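Local coordinates for protein putative aldehyde dehydrogenase (Burkholderia cenocepacia, PDB 4YWE) that probably oxidises aldehydes with NAD or NADP as electron acceptor, as members of the aldehyde dehydrogenase family do, and binds calcium, at residues V155-P160 with A183-L188; P262-A267 with R295-R300; P252-L257 with G465-F470; V144-G149 with A478-A483; R45-D50 with G214-A219. One frame throughout, in Å; residues are numbered along the deposited sequence.

Four of the five contacts lie in or beside two sheets. One sheet includes strands 139-155, 177-182, 253-256 and 477-485: contact 4 pairs strand 139-155 antiparallel with strand 477-485, contact 1 joins the loops leaving strands 139-155 and 177-182, and contact 3, which holds the predicted active-site Glu256, sets a late loop beside strand 253-256. Contact 2 lies in the other sheet, its centre about 45 Å from that of contact 4. Contact 5, at two helix starts, has its centre about 15 Å from that of contact 1, and Glu184 touches Gly214 between them. Along the chain contacts 4 and 5 interlock, whereas contact 2 falls between the halves of contact 3; the long separations of contacts 3, 4 and 5 bring early and late parts together.

Contact 1 (V155-P160 with A183-L188); sequences VPWNYP and AEDACL. With CA (calcium ion), chain K.
Trp157 and Asp185 stand side by side and point the same way, the indole and carboxylate planes being 87° apart. CG of Trp157 lies between the backbone N and the carbonyl carbon (chi1 45°), which raises the ring alongside Asp185 and leaves CB to face two alanine methyls. The CB of Trp157 is 3.7 Å from CB of Ala183 and 3.8 Å from CB of Ala186. The methyl of Ala183 reaches the indole at its edge, near the ring plane, while CB of Asp185 comes within 3.9 Å of Trp157 CB. Pro160 adds a ring carbon, its CG lying 4.2 Å from Ala186 CB. These loops leave the parallel neighbours 139-155 and 177-182, and each leads into the next helix, so the contact joins the loops of two successive strand-to-helix connections of the Rossmann-like sheet. Between the backbones sits water 1, which accepts from Ala183 N at 2.8 Å and is also hydrogen-bonded to Pro156 O and Ala186 O. Asp185 turns its main-chain O to the calcium ion at 2.6 Å, beside two waters; Asp99 and Val32 supply further ligands. The chemistry is thus divided: apolar methyl contacts and one bridging water join the loops, while Asp185 gives the metal its main-chain O and its side chain lies beside Trp157.

Contact 2 (P262-A267 with R295-R300); sequences PQIVFA and RVLIER
Pro262 pairs with Arg295, Gln263 with Val296, Ile264 with Leu297 and Val265 with Ile298, in parallel register, the two short strand axes running 18° from each other and 4.3 Å apart at their closest. They are the flanking strands of a beta-alpha-beta crossover through helix 271-283, within the mixed sheet formed also by strands 394-400 and 418-422. Backbone bonds alternate as parallel pairing demands: Gln263 and Val265 each donate to and accept from the partner strand, as in Val265 N to Leu297 O at 2.7 Å and Glu299 N to Val265 O at 2.8 Å. On one face Pro262, Ile264, Arg295 and Leu297 meet. Leu297 CD1 touches both Pro262 CB, at 4.0 Å, and Ile264 CG1, at 4.1 Å. The chain of Arg295 bends at chi3 (-60°), laying its guanidinium under Pro262, whose CB stands 3.6 Å above one face near the rim; Lys260 O and Ala410 O take NH2, and Leu409 O takes NH1. The opposite face carries Gln263, Val265, Val296 and Ile298, with Gln263 OE1 held by Trp422 NE1. At the C-terminal end Glu299 extends across the edge of the Phe266 ring. Its OE1 receives the N-H of Ala267 at 2.8 Å, and the donor comes from above the carboxylate plane, 50° out of it.

Contact 3 (P252-L257 with G465-F470); sequences PVTLEL and GREKGF
Glu467 OE2, which faces the Thr254 methyl, is gripped by two groups: water 4 donates to it at 2.8 Å, and Ser231 OG of strand 229-233 is hydrogen-bonded to it. The same water meets OG1 of Thr254 at 3.2 Å, bridging the two side chains. Here strand 253-256 of the Rossmann-like sheet meets the loop that follows its short antiparallel partner, strand 463-464; the sheet pairing reaches Leu255 through His464, one residue before Gly465. With OG1 turned to the water, CG2 of Thr254 lies anti to the backbone N and reaches Glu467 OE2 at 3.9 Å and the Gly465 CA at 4.3 Å. Gly465 adopts phi 93°, where a side chain would be jammed against the preceding carbonyl, and a CB there would crowd the Thr254 methyl. Glu256, the predicted active-site residue, bends at chi2 (-79°), swinging its carboxylate toward the loop; the Glu256 and Glu467 side chains cross obliquely, Glu256 OE2 lying 3.7 Å from Glu467 CG. Water 5 links the strand and loop carbonyls, donating to Leu255 O and, weakly, to Gly465 O. Arg466 turns away from the strand, and its NE reaches Leu479 O of the second subunit, so this loop also takes part in the subunit interface. Arg466 NH1, also bonded to Gly458 O, donates to Gly465 O at 2.8 Å, from 59° above the carbonyl plane.

Contact 4 (V144-G149 with A478-A483); sequences VREPHG and ALKTIA
Ala478, near the start of strand 477-485, faces Glu146 in a hydrogen-bonded antiparallel pair: its N donates to Glu146 O at 2.7 Å and its O accepts from Glu146 N. Water 6 donates to Ala478 O and Glu146 OE1, and Ala478 CB lies near the His148 ring, whose NE2 bonds to Gly475 O. Leu479 sits opposite Arg145 as a non-hydrogen-bonded pair; its CD1 stands 3.8 Å above one face of the guanidinium, which Glu131 holds by a salt bridge. Lys480 forms the next hydrogen-bonded pair, with Val144, and its chain bends at chi3 (-72°) to bring NZ to Glu146 OE2 at 2.9 Å, a salt bridge on the syn lone pair. NZ also donates to Ala433 O and Leu436 O of the second subunit. Thr481 to Ala483 pair with a parallel strand of that subunit, and within this run Ile482 CD1 touches Val144 CG2 at 4.3 Å. Strand 477-485 thus lies between 139-155 and a neighbour's strand, carrying the sheet across the interface.

Contact 5 (R45-D50 with G214-A219); sequences RGTAPD and GHEAGA. With EDO (1,2-ethanediol), chain I.
Arg45 and Glu216 form the charged part of the contact, a two-pronged salt bridge. An extended Arg45 chain, with CG anti to the backbone N (chi1 -177°), delivers the guanidinium side-on, its plane 28° from the carboxylate. NE donates to Glu216 OE1 at 3.0 Å, on the syn lone pair, whereas NH2 reaches OE2 at 2.9 Å from above the carboxylate plane. The one bridging water, water 7, donates to Glu216 OE1 at 2.8 Å and also lies against Gly46 O. The contact joins the turn that precedes helix 48-63 to the first turn of helix 214-223, a helix consistent with the Rossmann-type dinucleotide-binding fold of the family; that turn is wider, pi-type, with a weak Ala219 N to Gly214 O bond. The apolar part is the methyl of Ala217, whose CB lies 3.3 Å from Gly46 O. Thr47, at the helix N-cap, has its N held by Asp50 OD2 at 2.9 Å. A 1,2-ethanediol molecule, probably from the crystallisation liquor, accepts from Ala48 N through O2 at 3.2 Å, and its O1 lies close to Glu216 O.

Contact 1 (V155-P160 with A183-L188)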
# COMPACT_ATOMS: atom_id res chain seq x y z
N VAL A 155 25.52 -16.21 -6.21
CA VAL A 155 25.76 -15.17 -7.20
C VAL A 155 26.57 -15.73 -8.36
O VAL A 155 27.61 -16.35 -8.15
CB VAL A 155 26.46 -13.96 -6.57
CG1 VAL A 155 26.67 -12.85 -7.59
CG2 VAL A 155 25.65 -13.44 -5.38
N PRO A 156 26.09 -15.51 -9.60
CA PRO A 156 26.78 -16.02 -10.79
C PRO A 156 27.92 -15.12 -11.28
O PRO A 156 28.21 -14.10 -10.65
CB PRO A 156 25.66 -16.09 -11.83
CG PRO A 156 24.73 -15.00 -11.43
CD PRO A 156 24.80 -14.90 -9.93
N TRP A 157 28.54 -15.51 -12.39
CA TRP A 157 29.75 -14.87 -12.87
C TRP A 157 29.51 -13.75 -13.89
O TRP A 157 30.41 -12.96 -14.17
CB TRP A 157 30.68 -15.92 -13.49
CG TRP A 157 29.96 -16.87 -14.41
CD1 TRP A 157 29.53 -18.13 -14.10
CD2 TRP A 157 29.56 -16.63 -15.76
NE1 TRP A 157 28.90 -18.69 -15.18
CE2 TRP A 157 28.90 -17.79 -16.22
CE3 TRP A 157 29.70 -15.55 -16.64
CZ2 TRP A 157 28.39 -17.91 -17.51
CZ3 TRP A 157 29.18 -15.66 -17.92
CH2 TRP A 157 28.54 -16.83 -18.34
N ASN A 158 28.31 -13.68 -14.44
CA ASN A 158 28.04 -12.76 -15.54
C ASN A 158 27.84 -11.32 -15.08
O ASN A 158 28.26 -10.38 -15.76
CB ASN A 158 26.82 -13.23 -16.35
CG ASN A 158 25.57 -13.34 -15.51
OD1 ASN A 158 25.63 -13.51 -14.29
ND2 ASN A 158 24.41 -13.27 -16.16
N TYR A 159 27.21 -11.14 -13.92
CA TYR A 159 27.11 -9.82 -13.31
C TYR A 159 27.34 -9.91 -11.80
O TYR A 159 26.40 -9.78 -11.03
CB TYR A 159 25.74 -9.18 -13.58
CG TYR A 159 25.46 -8.89 -15.04
CD1 TYR A 159 25.86 -7.69 -15.61
CD2 TYR A 159 24.78 -9.80 -15.83
CE1 TYR A 159 25.59 -7.41 -16.94
CE2 TYR A 159 24.52 -9.54 -17.16
CZ TYR A 159 24.92 -8.34 -17.71
OH TYR A 159 24.66 -8.08 -19.04
N PRO A 160 28.60 -10.15 -11.39
CA PRO A 160 28.93 -10.30 -9.97
C PRO A 160 28.46 -9.14 -9.10
O PRO A 160 27.75 -9.37 -8.12
CB PRO A 160 30.46 -10.38 -9.98
CG PRO A 160 30.79 -10.95 -11.31
CD PRO A 160 29.78 -10.35 -12.25
N ALA A 183 30.37 -16.82 -7.70
CA ALA A 183 30.77 -17.76 -8.74
C ALA A 183 32.28 -17.95 -8.80
O ALA A 183 33.04 -16.99 -8.67
CB ALA A 183 30.24 -17.31 -10.08
N GLU A 184 32.71 -19.19 -9.03
CA GLU A 184 34.13 -19.52 -9.10
C GLU A 184 34.79 -18.95 -10.35
O GLU A 184 36.02 -18.81 -10.40
CB GLU A 184 34.32 -21.04 -9.05
CG GLU A 184 33.55 -21.82 -10.11
CD GLU A 184 32.15 -22.21 -9.65
OE1 GLU A 184 31.45 -21.36 -9.05
OE2 GLU A 184 31.75 -23.37 -9.89
N ASP A 185 33.99 -18.63 -11.36
CA ASP A 185 34.52 -18.11 -12.61
C ASP A 185 34.75 -16.60 -12.55
O ASP A 185 35.53 -16.06 -13.33
CB ASP A 185 33.59 -18.46 -13.77
CG ASP A 185 33.70 -19.92 -14.18
OD1 ASP A 185 34.82 -20.36 -14.49
OD2 ASP A 185 32.67 -20.62 -14.17
N ALA A 186 34.08 -15.93 -11.62
CA ALA A 186 34.26 -14.49 -11.41
C ALA A 186 33.64 -14.05 -10.09
O ALA A 186 32.42 -14.09 -9.93
CB ALA A 186 33.66 -13.70 -12.57
N CYS A 187 34.47 -13.62 -9.15
CA CYS A 187 33.98 -13.19 -7.84
C CYS A 187 34.92 -12.23 -7.12
O CYS A 187 34.69 -11.89 -5.96
CB CYS A 187 33.71 -14.40 -6.96
SG CYS A 187 35.17 -15.40 -6.58
N LEU A 188 35.97 -11.78 -7.80
CA LEU A 188 36.96 -10.92 -7.16
C LEU A 188 36.40 -9.55 -6.81
O LEU A 188 36.82 -8.93 -5.83
CB LEU A 188 38.19 -10.77 -8.06
CG LEU A 188 39.16 -11.95 -8.08
CD1 LEU A 188 40.43 -11.60 -8.83
CD2 LEU A 188 39.47 -12.41 -6.67
CA CA K . 37.69 -15.02 -14.29
O HOH W 1 30.21 -14.11 -8.49
O HOH W 2 37.02 -16.16 -16.32
O HOH W 3 38.18 -17.31 -13.29

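Contact 2 (P262-A267 with R295-R300)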
# COMPACT_ATOMS: atom_id res chain seq x y z
N PRO A 262 12.22 -12.26 -26.11
CA PRO A 262 11.95 -11.80 -27.47
C PRO A 262 11.82 -10.29 -27.63
O PRO A 262 11.31 -9.60 -26.74
CB PRO A 262 10.61 -12.48 -27.78
CG PRO A 262 9.90 -12.47 -26.46
CD PRO A 262 10.98 -12.61 -25.40
N GLN A 263 12.30 -9.79 -28.76
CA GLN A 263 12.04 -8.42 -29.18
C GLN A 263 10.97 -8.45 -30.27
O GLN A 263 11.17 -9.07 -31.32
CB GLN A 263 13.31 -7.75 -29.70
CG GLN A 263 14.44 -7.66 -28.69
CD GLN A 263 14.47 -6.32 -27.97
OE1 GLN A 263 13.45 -5.66 -27.81
NE2 GLN A 263 15.66 -5.92 -27.54
N ILE A 264 9.84 -7.79 -30.03
CA ILE A 264 8.73 -7.82 -30.98
C ILE A 264 8.64 -6.50 -31.74
O ILE A 264 8.35 -5.45 -31.15
CB ILE A 264 7.40 -8.12 -30.26
CG1 ILE A 264 7.54 -9.37 -29.38
CG2 ILE A 264 6.28 -8.32 -31.27
CD1 ILE A 264 6.36 -9.61 -28.47
N VAL A 265 8.88 -6.55 -33.05
CA VAL A 265 8.89 -5.35 -33.87
C VAL A 265 7.77 -5.36 -34.91
O VAL A 265 7.64 -6.31 -35.69
CB VAL A 265 10.26 -5.18 -34.57
CG1 VAL A 265 10.30 -3.86 -35.32
CG2 VAL A 265 11.39 -5.27 -33.56
N PHE A 266 6.97 -4.30 -34.91
CA PHE A 266 5.88 -4.16 -35.89
C PHE A 266 6.27 -3.21 -37.01
O PHE A 266 7.26 -2.48 -36.90
CB PHE A 266 4.61 -3.67 -35.20
CG PHE A 266 3.95 -4.71 -34.34
CD1 PHE A 266 4.41 -4.94 -33.05
CD2 PHE A 266 2.89 -5.45 -34.81
CE1 PHE A 266 3.81 -5.90 -32.26
CE2 PHE A 266 2.29 -6.41 -34.02
CZ PHE A 266 2.75 -6.63 -32.74
N ALA A 267 5.48 -3.22 -38.08
CA ALA A 267 5.78 -2.43 -39.27
C ALA A 267 5.73 -0.92 -39.01
O ALA A 267 6.33 -0.14 -39.74
CB ALA A 267 4.82 -2.79 -40.40
N ARG A 295 15.95 -13.22 -29.13
CA ARG A 295 14.99 -13.42 -30.21
C ARG A 295 14.44 -12.09 -30.68
O ARG A 295 14.04 -11.25 -29.87
CB ARG A 295 13.84 -14.33 -29.77
CG ARG A 295 14.19 -15.81 -29.66
CD ARG A 295 12.95 -16.62 -29.32
NE ARG A 295 12.37 -16.21 -28.05
CZ ARG A 295 11.07 -16.25 -27.77
NH1 ARG A 295 10.21 -16.68 -28.69
NH2 ARG A 295 10.63 -15.86 -26.58
N VAL A 296 14.40 -11.89 -31.99
CA VAL A 296 13.74 -10.72 -32.55
C VAL A 296 12.62 -11.18 -33.48
O VAL A 296 12.85 -11.87 -34.47
CB VAL A 296 14.74 -9.78 -33.26
CG1 VAL A 296 15.59 -10.53 -34.27
CG2 VAL A 296 14.01 -8.62 -33.91
N LEU A 297 11.39 -10.80 -33.13
CA LEU A 297 10.22 -11.17 -33.91
C LEU A 297 9.75 -9.96 -34.70
O LEU A 297 9.32 -8.96 -34.13
CB LEU A 297 9.11 -11.69 -33.00
CG LEU A 297 9.54 -12.68 -31.92
CD1 LEU A 297 8.37 -13.06 -31.03
CD2 LEU A 297 10.17 -13.92 -32.54
N ILE A 298 9.83 -10.05 -36.03
CA ILE A 298 9.55 -8.91 -36.89
C ILE A 298 8.32 -9.17 -37.75
O ILE A 298 8.19 -10.23 -38.35
CB ILE A 298 10.76 -8.58 -37.78
CG1 ILE A 298 12.06 -8.66 -36.97
CG2 ILE A 298 10.60 -7.22 -38.42
CD1 ILE A 298 13.31 -8.69 -37.83
N GLU A 299 7.43 -8.19 -37.82
CA GLU A 299 6.27 -8.28 -38.70
C GLU A 299 6.75 -8.44 -40.14
O GLU A 299 7.78 -7.87 -40.52
CB GLU A 299 5.37 -7.05 -38.56
CG GLU A 299 4.09 -7.11 -39.37
CD GLU A 299 3.19 -5.92 -39.13
OE1 GLU A 299 3.46 -5.15 -38.19
OE2 GLU A 299 2.21 -5.76 -39.89
N ARG A 300 6.02 -9.22 -40.93
CA ARG A 300 6.44 -9.59 -42.28
C ARG A 300 6.77 -8.40 -43.16
O ARG A 300 7.72 -8.45 -43.95
CB ARG A 300 5.35 -10.44 -42.95
CG ARG A 300 5.10 -11.78 -42.28
CD ARG A 300 4.24 -12.68 -43.15
NE ARG A 300 4.12 -14.02 -42.60
CZ ARG A 300 3.47 -15.02 -43.20
NH1 ARG A 300 2.87 -14.82 -44.36
NH2 ARG A 300 3.42 -16.21 -42.62

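Contact 3 (P252-L257 with G465-F470)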
# COMPACT_ATOMS: atom_id res chain seq x y z
N PRO A 252 12.79 -21.64 1.86
CA PRO A 252 12.29 -21.03 0.63
C PRO A 252 13.42 -20.54 -0.27
O PRO A 252 14.41 -19.99 0.22
CB PRO A 252 11.44 -19.86 1.14
CG PRO A 252 12.02 -19.53 2.47
CD PRO A 252 12.46 -20.84 3.05
N VAL A 253 13.28 -20.74 -1.58
CA VAL A 253 14.31 -20.35 -2.53
C VAL A 253 13.72 -19.46 -3.62
O VAL A 253 12.72 -19.82 -4.25
CB VAL A 253 14.99 -21.58 -3.16
CG1 VAL A 253 16.05 -21.15 -4.17
CG2 VAL A 253 15.61 -22.45 -2.09
N THR A 254 14.35 -18.32 -3.85
CA THR A 254 13.99 -17.47 -4.98
C THR A 254 14.84 -17.87 -6.18
O THR A 254 16.06 -17.96 -6.09
CB THR A 254 14.19 -15.98 -4.66
OG1 THR A 254 13.26 -15.58 -3.65
CG2 THR A 254 13.97 -15.13 -5.91
N LEU A 255 14.18 -18.12 -7.31
CA LEU A 255 14.88 -18.58 -8.51
C LEU A 255 14.90 -17.52 -9.61
O LEU A 255 13.88 -17.22 -10.21
CB LEU A 255 14.22 -19.86 -9.05
CG LEU A 255 14.32 -21.12 -8.19
CD1 LEU A 255 13.64 -22.28 -8.88
CD2 LEU A 255 15.77 -21.45 -7.88
N GLU A 256 16.09 -16.98 -9.86
CA GLU A 256 16.29 -16.07 -10.99
C GLU A 256 17.08 -16.79 -12.08
O GLU A 256 18.31 -16.73 -12.11
CB GLU A 256 17.03 -14.80 -10.54
CG GLU A 256 16.24 -13.93 -9.58
CD GLU A 256 15.19 -13.08 -10.28
OE1 GLU A 256 15.15 -13.08 -11.53
OE2 GLU A 256 14.41 -12.40 -9.58
N LEU A 257 16.36 -17.46 -12.97
CA LEU A 257 17.00 -18.33 -13.95
C LEU A 257 17.19 -17.65 -15.30
O LEU A 257 17.07 -16.43 -15.41
CB LEU A 257 16.18 -19.62 -14.11
CG LEU A 257 15.77 -20.26 -12.78
CD1 LEU A 257 14.94 -21.51 -13.01
CD2 LEU A 257 16.99 -20.57 -11.92
N GLY A 465 9.50 -15.72 -8.24
CA GLY A 465 9.86 -14.72 -7.27
C GLY A 465 10.35 -13.45 -7.94
O GLY A 465 10.62 -13.45 -9.14
N ARG A 466 10.47 -12.37 -7.17
CA ARG A 466 10.88 -11.09 -7.73
C ARG A 466 12.01 -10.46 -6.93
O ARG A 466 12.00 -10.48 -5.70
CB ARG A 466 9.69 -10.13 -7.80
CG ARG A 466 8.57 -10.58 -8.72
CD ARG A 466 9.00 -10.55 -10.18
NE ARG A 466 7.94 -10.99 -11.09
CZ ARG A 466 7.77 -12.25 -11.47
NH1 ARG A 466 8.59 -13.20 -11.04
NH2 ARG A 466 6.78 -12.57 -12.30
N GLU A 467 12.99 -9.90 -7.63
CA GLU A 467 14.04 -9.11 -7.00
C GLU A 467 14.17 -7.78 -7.73
O GLU A 467 13.44 -7.53 -8.70
CB GLU A 467 15.37 -9.87 -6.98
CG GLU A 467 15.29 -11.17 -6.18
CD GLU A 467 16.64 -11.64 -5.66
OE1 GLU A 467 17.67 -11.10 -6.11
OE2 GLU A 467 16.66 -12.54 -4.80
N LYS A 468 15.08 -6.93 -7.26
CA LYS A 468 15.15 -5.51 -7.65
C LYS A 468 13.89 -4.77 -7.18
O LYS A 468 12.89 -5.38 -6.81
CB LYS A 468 15.32 -5.33 -9.16
CG LYS A 468 16.51 -6.04 -9.78
CD LYS A 468 16.64 -5.65 -11.24
CE LYS A 468 17.63 -6.52 -11.98
NZ LYS A 468 17.75 -6.12 -13.41
N GLY A 469 13.96 -3.44 -7.20
CA GLY A 469 12.84 -2.61 -6.80
C GLY A 469 12.44 -2.77 -5.35
O GLY A 469 13.05 -3.54 -4.60
N PHE A 470 11.40 -2.05 -4.94
CA PHE A 470 10.90 -2.11 -3.57
C PHE A 470 10.30 -3.48 -3.28
O PHE A 470 10.39 -3.99 -2.16
CB PHE A 470 9.87 -1.01 -3.33
CG PHE A 470 9.60 -0.74 -1.88
CD1 PHE A 470 8.69 -1.50 -1.17
CD2 PHE A 470 10.27 0.28 -1.22
CE1 PHE A 470 8.44 -1.25 0.17
CE2 PHE A 470 10.02 0.54 0.12
CZ PHE A 470 9.11 -0.23 0.81
O HOH W 4 14.72 -12.87 -2.76
O HOH W 5 12.63 -15.20 -11.13

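Contact 4 (V144-G149 with A478-A483)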
# COMPACT_ATOMS: atom_id res chain seq x y z
N VAL A 144 3.72 -7.13 11.01
CA VAL A 144 5.08 -6.64 10.93
C VAL A 144 5.87 -7.50 9.95
O VAL A 144 5.74 -8.72 9.94
CB VAL A 144 5.76 -6.62 12.31
CG1 VAL A 144 5.20 -5.48 13.15
CG2 VAL A 144 5.56 -7.96 13.01
N ARG A 145 6.68 -6.85 9.11
CA ARG A 145 7.48 -7.57 8.13
C ARG A 145 8.90 -7.73 8.65
O ARG A 145 9.71 -6.81 8.60
CB ARG A 145 7.46 -6.84 6.79
CG ARG A 145 6.05 -6.71 6.22
CD ARG A 145 6.02 -6.07 4.85
NE ARG A 145 4.64 -5.88 4.39
CZ ARG A 145 3.91 -6.84 3.82
NH1 ARG A 145 4.43 -8.04 3.62
NH2 ARG A 145 2.67 -6.58 3.44
N GLU A 146 9.18 -8.92 9.17
CA GLU A 146 10.45 -9.20 9.82
C GLU A 146 11.40 -9.93 8.87
O GLU A 146 10.96 -10.70 8.03
CB GLU A 146 10.24 -10.05 11.07
CG GLU A 146 9.31 -9.42 12.09
CD GLU A 146 8.89 -10.40 13.15
OE1 GLU A 146 8.82 -11.61 12.84
OE2 GLU A 146 8.64 -9.98 14.30
N PRO A 147 12.71 -9.69 9.03
CA PRO A 147 13.70 -10.41 8.22
C PRO A 147 13.61 -11.91 8.44
O PRO A 147 13.16 -12.34 9.51
CB PRO A 147 15.04 -9.85 8.72
CG PRO A 147 14.74 -9.34 10.09
CD PRO A 147 13.35 -8.80 10.01
N HIS A 148 14.02 -12.70 7.45
CA HIS A 148 14.06 -14.15 7.60
C HIS A 148 15.05 -14.53 8.69
O HIS A 148 14.83 -15.47 9.46
CB HIS A 148 14.45 -14.82 6.28
CG HIS A 148 13.46 -14.61 5.18
ND1 HIS A 148 12.19 -15.16 5.20
CD2 HIS A 148 13.55 -13.93 4.02
CE1 HIS A 148 11.55 -14.82 4.11
NE2 HIS A 148 12.35 -14.07 3.37
N GLY A 149 16.15 -13.79 8.76
CA GLY A 149 17.23 -14.08 9.68
C GLY A 149 18.56 -14.13 8.95
O GLY A 149 19.19 -13.10 8.72
N ALA A 478 9.33 -11.89 6.21
CA ALA A 478 8.19 -12.78 6.43
C ALA A 478 7.17 -12.09 7.32
O ALA A 478 7.53 -11.48 8.33
CB ALA A 478 8.65 -14.08 7.06
N LEU A 479 5.90 -12.18 6.94
CA LEU A 479 4.85 -11.45 7.65
C LEU A 479 4.47 -12.13 8.96
O LEU A 479 4.19 -13.33 8.99
CB LEU A 479 3.61 -11.30 6.76
CG LEU A 479 2.57 -10.29 7.25
CD1 LEU A 479 3.11 -8.88 7.12
CD2 LEU A 479 1.26 -10.45 6.49
N LYS A 480 4.47 -11.35 10.03
CA LYS A 480 3.96 -11.81 11.32
C LYS A 480 2.71 -11.02 11.68
O LYS A 480 2.72 -9.79 11.66
CB LYS A 480 5.02 -11.66 12.41
CG LYS A 480 4.48 -11.91 13.82
CD LYS A 480 5.49 -11.55 14.89
CE LYS A 480 6.65 -12.54 14.94
NZ LYS A 480 7.65 -12.16 15.97
N THR A 481 1.63 -11.73 12.00
CA THR A 481 0.39 -11.07 12.39
C THR A 481 0.19 -11.12 13.90
O THR A 481 0.31 -12.17 14.52
CB THR A 481 -0.82 -11.71 11.69
OG1 THR A 481 -0.62 -11.68 10.27
CG2 THR A 481 -2.10 -10.95 12.02
N ILE A 482 -0.10 -9.96 14.49
CA ILE A 482 -0.29 -9.86 15.93
C ILE A 482 -1.72 -9.42 16.24
O ILE A 482 -2.11 -8.30 15.92
CB ILE A 482 0.73 -8.90 16.56
CG1 ILE A 482 2.16 -9.35 16.23
CG2 ILE A 482 0.52 -8.80 18.06
CD1 ILE A 482 3.23 -8.37 16.66
N ALA A 483 -2.48 -10.31 16.87
CA ALA A 483 -3.87 -10.02 17.20
C ALA A 483 -4.04 -9.76 18.70
O ALA A 483 -3.90 -10.66 19.52
CB ALA A 483 -4.77 -11.17 16.76
O HOH W 6 7.97 -12.78 10.61

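Contact 5 (R45-D50 with G214-A219)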
# COMPACT_ATOMS: atom_id res chain seq x y z
N ARG A 45 39.25 -22.25 -1.98
CA ARG A 45 38.35 -23.33 -2.35
C ARG A 45 37.48 -23.70 -1.16
O ARG A 45 37.82 -24.59 -0.37
CB ARG A 45 39.14 -24.55 -2.84
CG ARG A 45 38.27 -25.71 -3.32
CD ARG A 45 39.12 -26.85 -3.87
NE ARG A 45 38.29 -27.97 -4.31
CZ ARG A 45 38.76 -29.05 -4.92
NH1 ARG A 45 40.06 -29.16 -5.16
NH2 ARG A 45 37.94 -30.02 -5.28
N GLY A 46 36.35 -23.02 -1.04
CA GLY A 46 35.47 -23.19 0.10
C GLY A 46 34.77 -24.53 0.18
O GLY A 46 34.31 -25.07 -0.83
N THR A 47 34.70 -25.08 1.39
CA THR A 47 34.03 -26.35 1.62
C THR A 47 32.99 -26.19 2.73
O THR A 47 32.77 -25.09 3.22
CB THR A 47 35.03 -27.46 1.99
OG1 THR A 47 35.84 -27.03 3.09
CG2 THR A 47 35.93 -27.78 0.80
N ALA A 48 32.38 -27.31 3.12
CA ALA A 48 31.33 -27.31 4.14
C ALA A 48 31.72 -26.66 5.47
O ALA A 48 30.91 -25.93 6.05
CB ALA A 48 30.84 -28.75 4.38
N PRO A 49 32.94 -26.92 5.98
CA PRO A 49 33.29 -26.24 7.24
C PRO A 49 33.31 -24.71 7.11
O PRO A 49 32.95 -24.02 8.06
CB PRO A 49 34.69 -26.77 7.55
CG PRO A 49 34.74 -28.09 6.89
CD PRO A 49 33.96 -27.93 5.62
N ASP A 50 33.73 -24.21 5.95
CA ASP A 50 33.77 -22.77 5.71
C ASP A 50 32.36 -22.18 5.72
O ASP A 50 32.14 -21.09 6.25
CB ASP A 50 34.46 -22.47 4.39
CG ASP A 50 35.86 -23.05 4.32
OD1 ASP A 50 36.56 -23.04 5.35
OD2 ASP A 50 36.26 -23.52 3.23
N GLY A 214 30.53 -24.53 -7.04
CA GLY A 214 29.11 -24.67 -6.79
C GLY A 214 28.75 -26.02 -6.20
O GLY A 214 27.91 -26.11 -5.30
N HIS A 215 29.41 -27.07 -6.69
CA HIS A 215 29.12 -28.43 -6.23
C HIS A 215 29.77 -28.72 -4.88
O HIS A 215 29.57 -29.80 -4.31
CB HIS A 215 29.58 -29.45 -7.27
CG HIS A 215 31.07 -29.58 -7.38
ND1 HIS A 215 31.82 -28.83 -8.26
CD2 HIS A 215 31.95 -30.37 -6.72
CE1 HIS A 215 33.10 -29.15 -8.14
NE2 HIS A 215 33.20 -30.09 -7.21
N GLU A 216 30.54 -27.77 -4.37
CA GLU A 216 31.14 -27.90 -3.05
C GLU A 216 30.59 -26.86 -2.09
O GLU A 216 29.73 -27.16 -1.25
CB GLU A 216 32.66 -27.80 -3.14
CG GLU A 216 33.34 -29.02 -3.75
CD GLU A 216 34.85 -28.94 -3.69
OE1 GLU A 216 35.39 -27.82 -3.66
OE2 GLU A 216 35.50 -30.01 -3.68
N ALA A 217 31.08 -25.63 -2.21
CA ALA A 217 30.65 -24.55 -1.32
C ALA A 217 29.19 -24.17 -1.56
O ALA A 217 28.43 -23.97 -0.61
CB ALA A 217 31.55 -23.33 -1.51
N GLY A 218 28.80 -24.07 -2.82
CA GLY A 218 27.44 -23.72 -3.18
C GLY A 218 26.42 -24.72 -2.67
O GLY A 218 25.36 -24.34 -2.17
N ALA A 219 26.75 -26.00 -2.80
CA ALA A 219 25.88 -27.07 -2.32
C ALA A 219 25.78 -27.05 -0.80
O ALA A 219 24.70 -27.27 -0.25
CB ALA A 219 26.39 -28.42 -2.81
C1 EDO I . 30.48 -29.79 0.64
O1 EDO I . 29.55 -29.46 -0.40
C2 EDO I . 31.90 -29.47 0.18
O2 EDO I . 32.83 -29.82 1.21
O HOH W 7 35.00 -25.09 -3.18